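PDB 4GUZ: probable arylamine n-acetyl transferase from Mycobacterium abscessus, which probably transfers an acetyl group from acetyl-coenzyme A to the amino nitrogen of arylamine substrates. Local coordinates for residues E153-R158 with I241-G246; L173-G178 with G184-H189; E237-E240 with G246-T249; F221-S226 with A230-H235. All coordinates share one frame; numbering follows the deposited sequence.

Interaction 1: E153-R158 with I241-G246; sequences ESWTYR and IQPGVG
Pro-243 lies flat against the indole of Trp-155. Its CB sits 3.6 Å from the centroid of the six-membered ring of Trp-155, only 1° off the ring normal, a CH-pi contact over the face of the benzo half. Pro-243 CG covers the same face farther along, 3.7 Å from Trp-155 CZ2. The indole reaches this position because Trp-155 CG stands beside the backbone N, anti to the carbonyl carbon (chi1 -52°), and the ring plane is turned nearly perpendicular at chi2 (94°). Ile-241 meets the same indole at its edge: the CG2 methyl, anti to its own backbone N, lies near the ring plane at 3.8 Å from Trp-155 CH2, with the two side chains crossing at about a right angle. Ser-154 CB also touches the proline ring, 3.6 Å from Pro-243 CG.

No hydrogen bond joins the two segments. Trp-155 NE1 donates to Ser-226 O, and Ser-154 OG pairs with Asp-228, to which Gln-242 NE2 also donates. The proline is presented by a tight turn in which Gln-242 O accepts from Val-245 N at 2.9 Å and from Gly-246 N at 2.9 Å. Both residues thus face Gln-242, a classic beta bulge, and Gly-246 has backbone angles that call for glycine. This largely buried CH-pi contact therefore joins the start of strand 155-162 in the eight-stranded sheet to the tip of the 237-251 hairpin in the five-stranded sheet, consistent with the junction of beta-barrel and lid domains in the arylamine N-acetyltransferase fold.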
loop_
_atom_site.group_PDB
_atom_site.type_symbol
_atom_site.label_atom_id
_atom_site.label_comp_id
_atom_site.label_asym_id
_atom_site.label_seq_id
_atom_site.Cartn_x
_atom_site.Cartn_y
_atom_site.Cartn_z
ATOM N N GLU A 153 -12.465 -6.914 9.468
ATOM C CA GLU A 153 -13.785 -6.676 8.885
ATOM C C GLU A 153 -14.226 -7.973 8.157
ATOM O O GLU A 153 -14.206 -9.026 8.803
ATOM C CB GLU A 153 -13.784 -5.408 8.007
ATOM C CG GLU A 153 -13.648 -4.121 8.821
ATOM C CD GLU A 153 -14.795 -3.834 9.781
ATOM O OE1 GLU A 153 -15.874 -4.460 9.664
ATOM O OE2 GLU A 153 -14.582 -3.017 10.698
ATOM N N SER A 154 -14.534 -7.947 6.846
ATOM C CA SER A 154 -14.926 -9.173 6.130
ATOM C C SER A 154 -13.727 -9.966 5.602
ATOM O O SER A 154 -13.902 -11.070 5.069
ATOM C CB SER A 154 -15.880 -8.869 4.981
ATOM O OG SER A 154 -17.081 -8.288 5.465
ATOM N N TRP A 155 -12.521 -9.405 5.754
ATOM C CA TRP A 155 -11.270 -10.006 5.311
ATOM C C TRP A 155 -10.678 -10.793 6.438
ATOM O O TRP A 155 -10.962 -10.503 7.605
ATOM C CB TRP A 155 -10.280 -8.927 4.834
ATOM C CG TRP A 155 -10.887 -7.997 3.826
ATOM C CD1 TRP A 155 -11.482 -6.794 4.074
ATOM C CD2 TRP A 155 -11.110 -8.282 2.438
ATOM N NE1 TRP A 155 -12.036 -6.295 2.916
ATOM C CE2 TRP A 155 -11.807 -7.183 1.891
ATOM C CE3 TRP A 155 -10.695 -9.317 1.576
ATOM C CZ2 TRP A 155 -12.109 -7.092 0.525
ATOM C CZ3 TRP A 155 -11.032 -9.243 0.226
ATOM C CH2 TRP A 155 -11.732 -8.145 -0.286
ATOM N N THR A 156 -9.859 -11.794 6.100
ATOM C CA THR A 156 -9.179 -12.632 7.095
ATOM C C THR A 156 -7.732 -12.802 6.673
ATOM O O THR A 156 -7.451 -13.078 5.500
ATOM C CB THR A 156 -9.891 -13.984 7.291
ATOM O OG1 THR A 156 -11.297 -13.776 7.332
ATOM C CG2 THR A 156 -9.461 -14.692 8.571
ATOM N N TYR A 157 -6.824 -12.647 7.639
ATOM C CA TYR A 157 -5.389 -12.780 7.413
ATOM C C TYR A 157 -4.793 -13.818 8.338
ATOM O O TYR A 157 -5.340 -14.105 9.414
ATOM C CB TYR A 157 -4.684 -11.418 7.627
ATOM C CG TYR A 157 -5.179 -10.360 6.662
ATOM C CD1 TYR A 157 -4.839 -10.408 5.310
ATOM C CD2 TYR A 157 -5.993 -9.318 7.093
ATOM C CE1 TYR A 157 -5.352 -9.484 4.405
ATOM C CE2 TYR A 157 -6.511 -8.385 6.195
ATOM C CZ TYR A 157 -6.196 -8.480 4.849
ATOM O OH TYR A 157 -6.684 -7.558 3.949
ATOM N N ARG A 158 -3.660 -14.371 7.926
ATOM C CA ARG A 158 -2.893 -15.287 8.753
ATOM C C ARG A 158 -1.471 -14.785 8.804
ATOM O O ARG A 158 -0.895 -14.453 7.772
ATOM C CB ARG A 158 -2.924 -16.725 8.255
ATOM C CG ARG A 158 -2.326 -17.684 9.301
ATOM C CD ARG A 158 -1.750 -18.927 8.701
ATOM N NE ARG A 158 -1.390 -19.886 9.746
ATOM C CZ ARG A 158 -1.022 -21.139 9.505
ATOM N NH1 ARG A 158 -0.959 -21.591 8.257
ATOM N NH2 ARG A 158 -0.713 -21.950 10.510
ATOM N N ILE A 241 -14.530 -7.613 -6.046
ATOM C CA ILE A 241 -14.383 -8.668 -5.045
ATOM C C ILE A 241 -15.357 -8.505 -3.877
ATOM O O ILE A 241 -15.411 -7.452 -3.242
ATOM C CB ILE A 241 -12.918 -8.678 -4.511
ATOM C CG1 ILE A 241 -11.871 -8.698 -5.671
ATOM C CG2 ILE A 241 -12.680 -9.830 -3.510
ATOM C CD1 ILE A 241 -10.506 -8.095 -5.274
ATOM N N GLN A 242 -16.048 -9.596 -3.561
ATOM C CA GLN A 242 -16.956 -9.698 -2.424
ATOM C C GLN A 242 -16.300 -10.646 -1.428
ATOM O O GLN A 242 -16.290 -11.871 -1.631
ATOM C CB GLN A 242 -18.375 -10.161 -2.839
ATOM C CG GLN A 242 -19.324 -10.336 -1.632
ATOM C CD GLN A 242 -19.405 -9.094 -0.746
ATOM O OE1 GLN A 242 -19.688 -7.984 -1.212
ATOM N NE2 GLN A 242 -19.137 -9.258 0.552
ATOM N N PRO A 243 -15.638 -10.087 -0.404
ATOM C CA PRO A 243 -14.963 -10.944 0.589
ATOM C C PRO A 243 -15.910 -11.981 1.181
ATOM O O PRO A 243 -17.063 -11.652 1.476
ATOM C CB PRO A 243 -14.490 -9.950 1.662
ATOM C CG PRO A 243 -15.325 -8.733 1.446
ATOM C CD PRO A 243 -15.565 -8.662 -0.027
ATOM N N GLY A 244 -15.428 -13.219 1.301
ATOM C CA GLY A 244 -16.229 -14.341 1.786
ATOM C C GLY A 244 -17.047 -15.034 0.707
ATOM O O GLY A 244 -17.612 -16.108 0.947
ATOM N N VAL A 245 -17.117 -14.449 -0.491
ATOM C CA VAL A 245 -17.878 -15.006 -1.625
ATOM C C VAL A 245 -16.973 -15.271 -2.838
ATOM O O VAL A 245 -17.001 -16.372 -3.400
ATOM C CB VAL A 245 -19.079 -14.092 -2.030
ATOM C CG1 VAL A 245 -19.785 -14.627 -3.276
ATOM C CG2 VAL A 245 -20.066 -13.930 -0.876
ATOM N N GLY A 246 -16.256 -14.244 -3.285
ATOM C CA GLY A 246 -15.385 -14.378 -4.448
ATOM C C GLY A 246 -15.339 -13.125 -5.281
ATOM O O GLY A 246 -15.461 -12.019 -4.750
#

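Interaction 2: L173-G178 with G184-H189; sequences LSEAAG and GWLSRH
Leu-173 O is gripped by two successive backbone amides: Arg-188 N at 2.8 Å and His-189 N in a weak bond at 3.4 Å. This is a classic beta bulge in the antiparallel hairpin of strands 170-176 and 185-196, part of the eight-stranded sheet. Past it the register shifts by one residue, and Glu-175 pairs with Leu-186 through two straight backbone bonds.

The bulge turns Arg-188 toward strand 173-176. There its chain, extended from CG to NE, crosses the Glu-175 side chain at about a right angle and forms a salt bridge. Arg-188 NE donates to Glu-175 OE1 at 2.7 Å (170° at the hydrogen), and OE1 accepts on its anti lone pair, while NH2 adds a weak second bond to that oxygen; carboxylate and guanidinium planes stand 67° apart. Glu-175 CG is placed between its backbone N and carbonyl carbon (chi1 59°), which brings the carboxylate over to the arginine. Tyr-157, on strand 155-162 beyond strand 170-176, packs against Arg-188.

At the other end, Trp-185 lays CE3 and CZ3 along the backbone of Ala-176, and Ala-177 N closes the hairpin on Gly-184 O.

His-189 runs alongside Leu-173 and hydrogen-bonds through NE2 to Asp-131, a member of the probable Cys-His-Asp triad; its CE1 rests 3.6 Å from Leu-173 CB, and its NE2 lies 3.6 Å from Leu-173 CD2.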
loop_
_atom_site.group_PDB
_atom_site.type_symbol
_atom_site.label_atom_id
_atom_site.label_comp_id
_atom_site.label_asym_id
_atom_site.label_seq_id
_atom_site.Cartn_x
_atom_site.Cartn_y
_atom_site.Cartn_z
ATOM N N LEU A 173 2.634 -13.060 5.717
ATOM C CA LEU A 173 1.270 -12.581 5.859
ATOM C C LEU A 173 0.486 -13.217 4.727
ATOM O O LEU A 173 0.890 -13.069 3.569
ATOM C CB LEU A 173 1.144 -11.053 5.839
ATOM C CG LEU A 173 -0.277 -10.534 6.025
ATOM C CD1 LEU A 173 -0.685 -10.577 7.512
ATOM C CD2 LEU A 173 -0.423 -9.109 5.488
ATOM N N SER A 174 -0.590 -13.962 5.052
ATOM C CA SER A 174 -1.421 -14.643 4.040
ATOM C C SER A 174 -2.838 -14.100 4.052
ATOM O O SER A 174 -3.308 -13.597 5.082
ATOM C CB SER A 174 -1.473 -16.156 4.281
ATOM O OG SER A 174 -0.192 -16.772 4.257
ATOM N N GLU A 175 -3.543 -14.241 2.928
ATOM C CA GLU A 175 -4.953 -13.814 2.882
ATOM C C GLU A 175 -5.775 -15.069 2.767
ATOM O O GLU A 175 -5.286 -16.061 2.222
ATOM C CB GLU A 175 -5.238 -12.817 1.739
ATOM C CG GLU A 175 -4.911 -13.349 0.343
ATOM C CD GLU A 175 -5.209 -12.410 -0.811
ATOM O OE1 GLU A 175 -4.589 -11.324 -0.869
ATOM O OE2 GLU A 175 -6.018 -12.785 -1.692
ATOM N N ALA A 176 -7.007 -15.062 3.311
ATOM C CA ALA A 176 -7.872 -16.230 3.187
ATOM C C ALA A 176 -8.094 -16.561 1.699
ATOM O O ALA A 176 -8.284 -15.662 0.874
ATOM C CB ALA A 176 -9.189 -16.000 3.903
ATOM N N ALA A 177 -7.951 -17.848 1.362
ATOM C CA ALA A 177 -8.063 -18.396 0.001
ATOM C C ALA A 177 -9.423 -18.078 -0.627
ATOM O O ALA A 177 -10.437 -18.037 0.075
ATOM C CB ALA A 177 -7.857 -19.907 0.047
ATOM N N GLY A 178 -9.423 -17.871 -1.943
ATOM C CA GLY A 178 -10.623 -17.584 -2.719
ATOM C C GLY A 178 -11.361 -16.361 -2.234
ATOM O O GLY A 178 -12.591 -16.382 -2.159
ATOM N N GLY A 184 -8.183 -22.462 3.879
ATOM C CA GLY A 184 -6.821 -22.370 3.383
ATOM C C GLY A 184 -6.359 -20.939 3.231
ATOM O O GLY A 184 -7.123 -19.983 3.436
ATOM N N TRP A 185 -5.096 -20.789 2.892
ATOM C CA TRP A 185 -4.471 -19.478 2.825
ATOM C C TRP A 185 -3.704 -19.279 1.563
ATOM O O TRP A 185 -3.168 -20.244 1.024
ATOM C CB TRP A 185 -3.496 -19.347 4.017
ATOM C CG TRP A 185 -4.193 -19.511 5.334
ATOM C CD1 TRP A 185 -4.289 -20.657 6.078
ATOM C CD2 TRP A 185 -5.053 -18.557 5.949
ATOM N NE1 TRP A 185 -5.094 -20.441 7.170
ATOM C CE2 TRP A 185 -5.583 -19.158 7.116
ATOM C CE3 TRP A 185 -5.409 -17.230 5.647
ATOM C CZ2 TRP A 185 -6.453 -18.480 7.976
ATOM C CZ3 TRP A 185 -6.267 -16.556 6.505
ATOM C CH2 TRP A 185 -6.777 -17.176 7.653
ATOM N N LEU A 186 -3.605 -18.014 1.117
ATOM C CA LEU A 186 -2.768 -17.610 -0.015
ATOM C C LEU A 186 -1.682 -16.675 0.514
ATOM O O LEU A 186 -2.020 -15.587 0.987
ATOM C CB LEU A 186 -3.589 -16.913 -1.127
ATOM C CG LEU A 186 -2.766 -16.389 -2.339
ATOM C CD1 LEU A 186 -2.177 -17.559 -3.177
ATOM C CD2 LEU A 186 -3.595 -15.455 -3.218
ATOM N N SER A 187 -0.387 -17.061 0.421
ATOM C CA SER A 187 0.674 -16.147 0.880
ATOM C C SER A 187 0.621 -14.836 0.105
ATOM O O SER A 187 0.486 -14.860 -1.121
ATOM C CB SER A 187 2.061 -16.770 0.746
ATOM O OG SER A 187 2.435 -16.938 -0.615
ATOM N N ARG A 188 0.692 -13.693 0.817
ATOM C CA ARG A 188 0.749 -12.375 0.174
ATOM C C ARG A 188 2.200 -11.974 0.043
ATOM O O ARG A 188 2.722 -11.856 -1.049
ATOM C CB ARG A 188 -0.009 -11.307 0.974
ATOM C CG ARG A 188 -1.404 -11.077 0.525
ATOM C CD ARG A 188 -1.928 -9.835 1.194
ATOM N NE ARG A 188 -3.333 -9.664 0.852
ATOM C CZ ARG A 188 -4.085 -8.657 1.254
ATOM N NH1 ARG A 188 -3.583 -7.721 2.052
ATOM N NH2 ARG A 188 -5.358 -8.588 0.886
ATOM N N HIS A 189 2.853 -11.766 1.184
ATOM C CA HIS A 189 4.260 -11.395 1.232
ATOM C C HIS A 189 4.956 -12.040 2.420
ATOM O O HIS A 189 4.301 -12.527 3.350
ATOM C CB HIS A 189 4.406 -9.851 1.299
ATOM C CG HIS A 189 3.672 -9.160 2.418
ATOM N ND1 HIS A 189 4.069 -9.293 3.734
ATOM C CD2 HIS A 189 2.671 -8.245 2.351
ATOM C CE1 HIS A 189 3.243 -8.541 4.435
ATOM N NE2 HIS A 189 2.404 -7.858 3.638
#

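Interaction 3: E237-E240 with G246-T249; sequences ELHE and GRKT
The hairpin of strands 237-242 and 246-251 forms one border of the five-stranded antiparallel sheet, and here its two strands meet across a partly solvent-exposed surface. Glu-240 and Lys-248 form the hydrogen-bonded pair: Glu-240 N reaches Lys-248 O at 2.9 Å, and Lys-248 N returns to Glu-240 O at 3.1 Å. His-239 and Thr-249 form the neighbouring non-hydrogen-bonded pair.

On the His-239 face, Thr-249 places its CG2 methyl over the centre of the imidazole, 3.5 Å from the ring centroid and 13° off the normal, a CH-pi contact between side chains that run alongside one another. Arg-247 approaches the same ring differently. Its chain bends at chi3 (79°), so that NH1 comes back to His-239 ND1 at 3.1 Å. ND1 lies close to the guanidinium plane, whereas NH1 approaches 34° out of the imidazole plane; the two planes are almost perpendicular. ND1 is thus an acceptor, which would favour a proton on NE2. The other terminal nitrogen of Arg-247, NH2, makes a salt bridge to Asp-179.

On the opposite face, Glu-240 and Lys-248 extend in the same direction. Glu-240 OE1 meets Lys-248 CE at 3.4 Å, while NZ stays 4.0 Å away, beyond a salt bridge; Glu-240 OE2 instead accepts from His-229. Together these pairs make up an antiparallel beta hairpin whose second strand, 246-251, is the outermost of the five-stranded sheet within this chain.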
loop_
_atom_site.group_PDB
_atom_site.type_symbol
_atom_site.label_atom_id
_atom_site.label_comp_id
_atom_site.label_asym_id
_atom_site.label_seq_id
_atom_site.Cartn_x
_atom_site.Cartn_y
_atom_site.Cartn_z
ATOM N N GLU A 237 -8.780 -5.027 -17.131
ATOM C CA GLU A 237 -9.700 -5.981 -16.521
ATOM C C GLU A 237 -10.134 -5.484 -15.164
ATOM O O GLU A 237 -9.298 -5.312 -14.281
ATOM C CB GLU A 237 -9.042 -7.359 -16.387
ATOM C CG GLU A 237 -10.033 -8.493 -16.182
ATOM C CD GLU A 237 -10.867 -8.904 -17.385
ATOM O OE1 GLU A 237 -10.442 -8.668 -18.537
ATOM O OE2 GLU A 237 -11.885 -9.591 -17.168
ATOM N N LEU A 238 -11.431 -5.278 -14.988
ATOM C CA LEU A 238 -11.931 -4.804 -13.699
ATOM C C LEU A 238 -12.367 -5.973 -12.873
ATOM O O LEU A 238 -13.284 -6.676 -13.274
ATOM C CB LEU A 238 -13.091 -3.808 -13.874
ATOM C CG LEU A 238 -13.675 -3.205 -12.570
ATOM C CD1 LEU A 238 -12.631 -2.375 -11.798
ATOM C CD2 LEU A 238 -14.908 -2.357 -12.879
ATOM N N HIS A 239 -11.740 -6.159 -11.710
ATOM C CA HIS A 239 -12.071 -7.210 -10.747
ATOM C C HIS A 239 -12.945 -6.614 -9.640
ATOM O O HIS A 239 -12.582 -5.592 -9.051
ATOM C CB HIS A 239 -10.799 -7.841 -10.132
ATOM C CG HIS A 239 -9.925 -8.583 -11.094
ATOM N ND1 HIS A 239 -9.510 -9.875 -10.831
ATOM C CD2 HIS A 239 -9.387 -8.185 -12.270
ATOM C CE1 HIS A 239 -8.756 -10.230 -11.860
ATOM N NE2 HIS A 239 -8.640 -9.240 -12.742
ATOM N N GLU A 240 -14.118 -7.207 -9.395
ATOM C CA GLU A 240 -14.972 -6.731 -8.292
ATOM C C GLU A 240 -15.033 -7.851 -7.277
ATOM O O GLU A 240 -15.500 -8.932 -7.611
ATOM C CB GLU A 240 -16.356 -6.310 -8.811
ATOM C CG GLU A 240 -17.280 -5.936 -7.673
ATOM C CD GLU A 240 -18.529 -5.155 -8.010
ATOM O OE1 GLU A 240 -18.802 -4.918 -9.211
ATOM O OE2 GLU A 240 -19.223 -4.754 -7.049
ATOM N N GLY A 246 -16.256 -14.244 -3.285
ATOM C CA GLY A 246 -15.385 -14.378 -4.448
ATOM C C GLY A 246 -15.339 -13.125 -5.281
ATOM O O GLY A 246 -15.461 -12.019 -4.750
ATOM N N ARG A 247 -15.090 -13.287 -6.594
ATOM C CA ARG A 247 -14.973 -12.140 -7.467
ATOM C C ARG A 247 -15.508 -12.406 -8.852
ATOM O O ARG A 247 -15.692 -13.549 -9.261
ATOM C CB ARG A 247 -13.500 -11.655 -7.547
ATOM C CG ARG A 247 -12.531 -12.642 -8.145
ATOM C CD ARG A 247 -11.181 -11.995 -8.352
ATOM N NE ARG A 247 -10.430 -11.927 -7.098
ATOM C CZ ARG A 247 -9.239 -11.361 -6.984
ATOM N NH1 ARG A 247 -8.662 -10.796 -8.041
ATOM N NH2 ARG A 247 -8.615 -11.343 -5.812
ATOM N N LYS A 248 -15.760 -11.317 -9.570
ATOM C CA LYS A 248 -16.184 -11.329 -10.952
ATOM C C LYS A 248 -15.249 -10.373 -11.681
ATOM O O LYS A 248 -14.704 -9.455 -11.059
ATOM C CB LYS A 248 -17.675 -10.949 -11.104
ATOM C CG LYS A 248 -18.020 -9.506 -10.718
ATOM C CD LYS A 248 -19.432 -9.162 -11.164
ATOM C CE LYS A 248 -19.795 -7.736 -10.862
ATOM N NZ LYS A 248 -21.192 -7.437 -11.277
ATOM N N THR A 249 -15.061 -10.588 -12.974
ATOM C CA THR A 249 -14.152 -9.801 -13.810
ATOM C C THR A 249 -14.806 -9.414 -15.121
ATOM O O THR A 249 -15.582 -10.197 -15.673
ATOM C CB THR A 249 -12.856 -10.618 -14.095
ATOM O OG1 THR A 249 -13.202 -11.863 -14.724
ATOM C CG2 THR A 249 -12.065 -10.925 -12.830
#

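Interaction 4: F221-S226 with A230-H235; sequences FVQQIS and AYILDH
Ile-232 pushes its CG2 methyl onto one face of the Phe-221 ring, nearer the rim than the middle: CG2 is 3.6 Å from Phe-221 CZ but 4.0 Å from the ring centroid. The ring leans toward the other strand because Phe-221 CG is anti to its backbone N (chi1 -153°), filling the hollow between Ile-232 and Asp-234. The Asp-234 carboxylate borders the ring at its edge, OD1 lying 3.8 Å from Phe-221 CD1, with its plane turned steeply from the ring. Farther along this face the long Gln-223 chain runs beside Ile-232. Next, the small Ala-230 sits against Ile-225, its CB 4.3 Å from Ile-225 CG1, and the indole of Trp-155 packs against both Ala-230 and Ile-225.

The two strands are an almost exactly antiparallel beta hairpin (179°) within the five-stranded sheet, flanked by strands 48-49 and 237-242. Val-222 and Leu-233 exchange backbone bonds, as do Gln-224 and Tyr-231.

On the reverse face Val-222 and Leu-233 meet by their CB atoms at 4.1 Å, forming a ridge against which helix 254-263 packs with Val-257 and Leu-261. Beside that ridge, the extended Gln-224 brings its amide to the edge of the Tyr-231 ring, the two planes 84° apart. Glu-240 of strand 237-242 also touches Tyr-231.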
loop_
_atom_site.group_PDB
_atom_site.type_symbol
_atom_site.label_atom_id
_atom_site.label_comp_id
_atom_site.label_asym_id
_atom_site.label_seq_id
_atom_site.Cartn_x
_atom_site.Cartn_y
_atom_site.Cartn_z
ATOM N N PHE A 221 -2.326 -0.766 -12.628
ATOM C CA PHE A 221 -2.780 -1.546 -11.479
ATOM C C PHE A 221 -3.341 -0.550 -10.502
ATOM O O PHE A 221 -2.618 0.333 -10.045
ATOM C CB PHE A 221 -1.671 -2.412 -10.864
ATOM C CG PHE A 221 -2.194 -3.650 -10.160
ATOM C CD1 PHE A 221 -2.642 -4.748 -10.887
ATOM C CD2 PHE A 221 -2.208 -3.728 -8.772
ATOM C CE1 PHE A 221 -3.129 -5.889 -10.232
ATOM C CE2 PHE A 221 -2.643 -4.894 -8.119
ATOM C CZ PHE A 221 -3.101 -5.963 -8.852
ATOM N N VAL A 222 -4.653 -0.608 -10.286
ATOM C CA VAL A 222 -5.366 0.340 -9.428
ATOM C C VAL A 222 -6.169 -0.459 -8.408
ATOM O O VAL A 222 -6.739 -1.495 -8.748
ATOM C CB VAL A 222 -6.243 1.288 -10.297
ATOM C CG1 VAL A 222 -6.973 2.305 -9.442
ATOM C CG2 VAL A 222 -5.396 1.999 -11.360
ATOM N N GLN A 223 -6.152 -0.032 -7.133
ATOM C CA GLN A 223 -6.821 -0.835 -6.105
ATOM C C GLN A 223 -7.605 0.015 -5.136
ATOM O O GLN A 223 -7.271 1.177 -4.921
ATOM C CB GLN A 223 -5.781 -1.671 -5.329
ATOM C CG GLN A 223 -4.876 -2.582 -6.197
ATOM C CD GLN A 223 -3.998 -3.419 -5.317
ATOM O OE1 GLN A 223 -4.478 -4.286 -4.598
ATOM N NE2 GLN A 223 -2.686 -3.145 -5.309
ATOM N N GLN A 224 -8.653 -0.581 -4.535
ATOM C CA GLN A 224 -9.468 0.077 -3.514
ATOM C C GLN A 224 -10.044 -0.992 -2.611
ATOM O O GLN A 224 -10.510 -2.009 -3.108
ATOM C CB GLN A 224 -10.588 0.949 -4.156
ATOM C CG GLN A 224 -11.518 1.647 -3.134
ATOM C CD GLN A 224 -12.728 2.214 -3.844
ATOM O OE1 GLN A 224 -12.685 3.298 -4.460
ATOM N NE2 GLN A 224 -13.812 1.454 -3.846
ATOM N N ILE A 225 -9.996 -0.785 -1.279
ATOM C CA ILE A 225 -10.558 -1.760 -0.344
ATOM C C ILE A 225 -11.506 -1.030 0.622
ATOM O O ILE A 225 -11.336 0.160 0.913
ATOM C CB ILE A 225 -9.457 -2.607 0.376
ATOM C CG1 ILE A 225 -10.043 -3.861 1.085
ATOM C CG2 ILE A 225 -8.568 -1.746 1.284
ATOM C CD1 ILE A 225 -9.038 -4.993 1.525
ATOM N N SER A 226 -12.551 -1.749 1.030
ATOM C CA SER A 226 -13.584 -1.321 1.954
ATOM C C SER A 226 -13.750 -2.423 3.000
ATOM O O SER A 226 -13.275 -3.540 2.762
ATOM C CB SER A 226 -14.898 -1.102 1.190
ATOM O OG SER A 226 -14.783 -0.106 0.185
ATOM N N ALA A 230 -13.989 -4.859 -2.395
ATOM C CA ALA A 230 -12.753 -4.390 -3.023
ATOM C C ALA A 230 -12.886 -4.351 -4.529
ATOM O O ALA A 230 -13.702 -5.069 -5.104
ATOM C CB ALA A 230 -11.581 -5.283 -2.641
ATOM N N TYR A 231 -12.100 -3.482 -5.162
ATOM C CA TYR A 231 -11.945 -3.371 -6.610
ATOM C C TYR A 231 -10.490 -3.338 -6.957
ATOM O O TYR A 231 -9.700 -2.657 -6.286
ATOM C CB TYR A 231 -12.565 -2.092 -7.193
ATOM C CG TYR A 231 -14.061 -1.992 -7.117
ATOM C CD1 TYR A 231 -14.867 -2.552 -8.105
ATOM C CD2 TYR A 231 -14.674 -1.239 -6.123
ATOM C CE1 TYR A 231 -16.255 -2.420 -8.066
ATOM C CE2 TYR A 231 -16.058 -1.097 -6.075
ATOM C CZ TYR A 231 -16.846 -1.688 -7.047
ATOM O OH TYR A 231 -18.212 -1.528 -6.984
ATOM N N ILE A 232 -10.149 -4.007 -8.036
ATOM C CA ILE A 232 -8.808 -4.029 -8.594
ATOM C C ILE A 232 -8.937 -3.902 -10.098
ATOM O O ILE A 232 -9.577 -4.750 -10.713
ATOM C CB ILE A 232 -7.970 -5.299 -8.236
ATOM C CG1 ILE A 232 -7.737 -5.492 -6.713
ATOM C CG2 ILE A 232 -6.621 -5.272 -8.996
ATOM C CD1 ILE A 232 -7.024 -6.890 -6.286
ATOM N N LEU A 233 -8.311 -2.883 -10.685
ATOM C CA LEU A 233 -8.209 -2.767 -12.130
ATOM C C LEU A 233 -6.848 -3.347 -12.523
ATOM O O LEU A 233 -5.801 -2.833 -12.114
ATOM C CB LEU A 233 -8.384 -1.312 -12.600
ATOM C CG LEU A 233 -8.199 -1.071 -14.099
ATOM C CD1 LEU A 233 -9.336 -1.706 -14.911
ATOM C CD2 LEU A 233 -8.085 0.402 -14.410
ATOM N N ASP A 234 -6.866 -4.471 -13.244
ATOM C CA ASP A 234 -5.649 -5.142 -13.660
ATOM C C ASP A 234 -5.521 -4.859 -15.158
ATOM O O ASP A 234 -6.117 -5.560 -15.980
ATOM C CB ASP A 234 -5.724 -6.649 -13.313
ATOM C CG ASP A 234 -4.429 -7.410 -13.537
ATOM O OD1 ASP A 234 -3.438 -6.783 -13.970
ATOM O OD2 ASP A 234 -4.407 -8.646 -13.280
ATOM N N HIS A 235 -4.844 -3.740 -15.485
ATOM C CA HIS A 235 -4.654 -3.200 -16.840
ATOM C C HIS A 235 -6.030 -2.703 -17.329
ATOM O O HIS A 235 -6.441 -1.618 -16.909
ATOM C CB HIS A 235 -3.976 -4.213 -17.791
ATOM C CG HIS A 235 -3.489 -3.622 -19.075
ATOM N ND1 HIS A 235 -2.644 -2.526 -19.092
ATOM C CD2 HIS A 235 -3.696 -4.033 -20.347
ATOM C CE1 HIS A 235 -2.391 -2.289 -20.370
ATOM N NE2 HIS A 235 -2.992 -3.170 -21.162
#

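Interactions 3 and 4 belong to successive hairpins of the five-stranded sheet, linked by the backbone bond between His-239 and Ile-232, whereas interaction 2 is a hairpin of the eight-stranded sheet. Interaction 1 bridges the two sheets: its strand 155-162 neighbours strand 170-176 of interaction 2, its strand 237-242 is also used by interaction 3, and its Trp-155 bonds through NE1 to Ser-226 O of interaction 4. The chemistry follows the setting. Interaction 1 is buried and held by apolar and CH-pi packing; interaction 3 is superficial, with charged and polar side chains; interactions 2 and 4 are partly buried, one adding a salt bridge, the other a hydrophobic ridge beneath a helix.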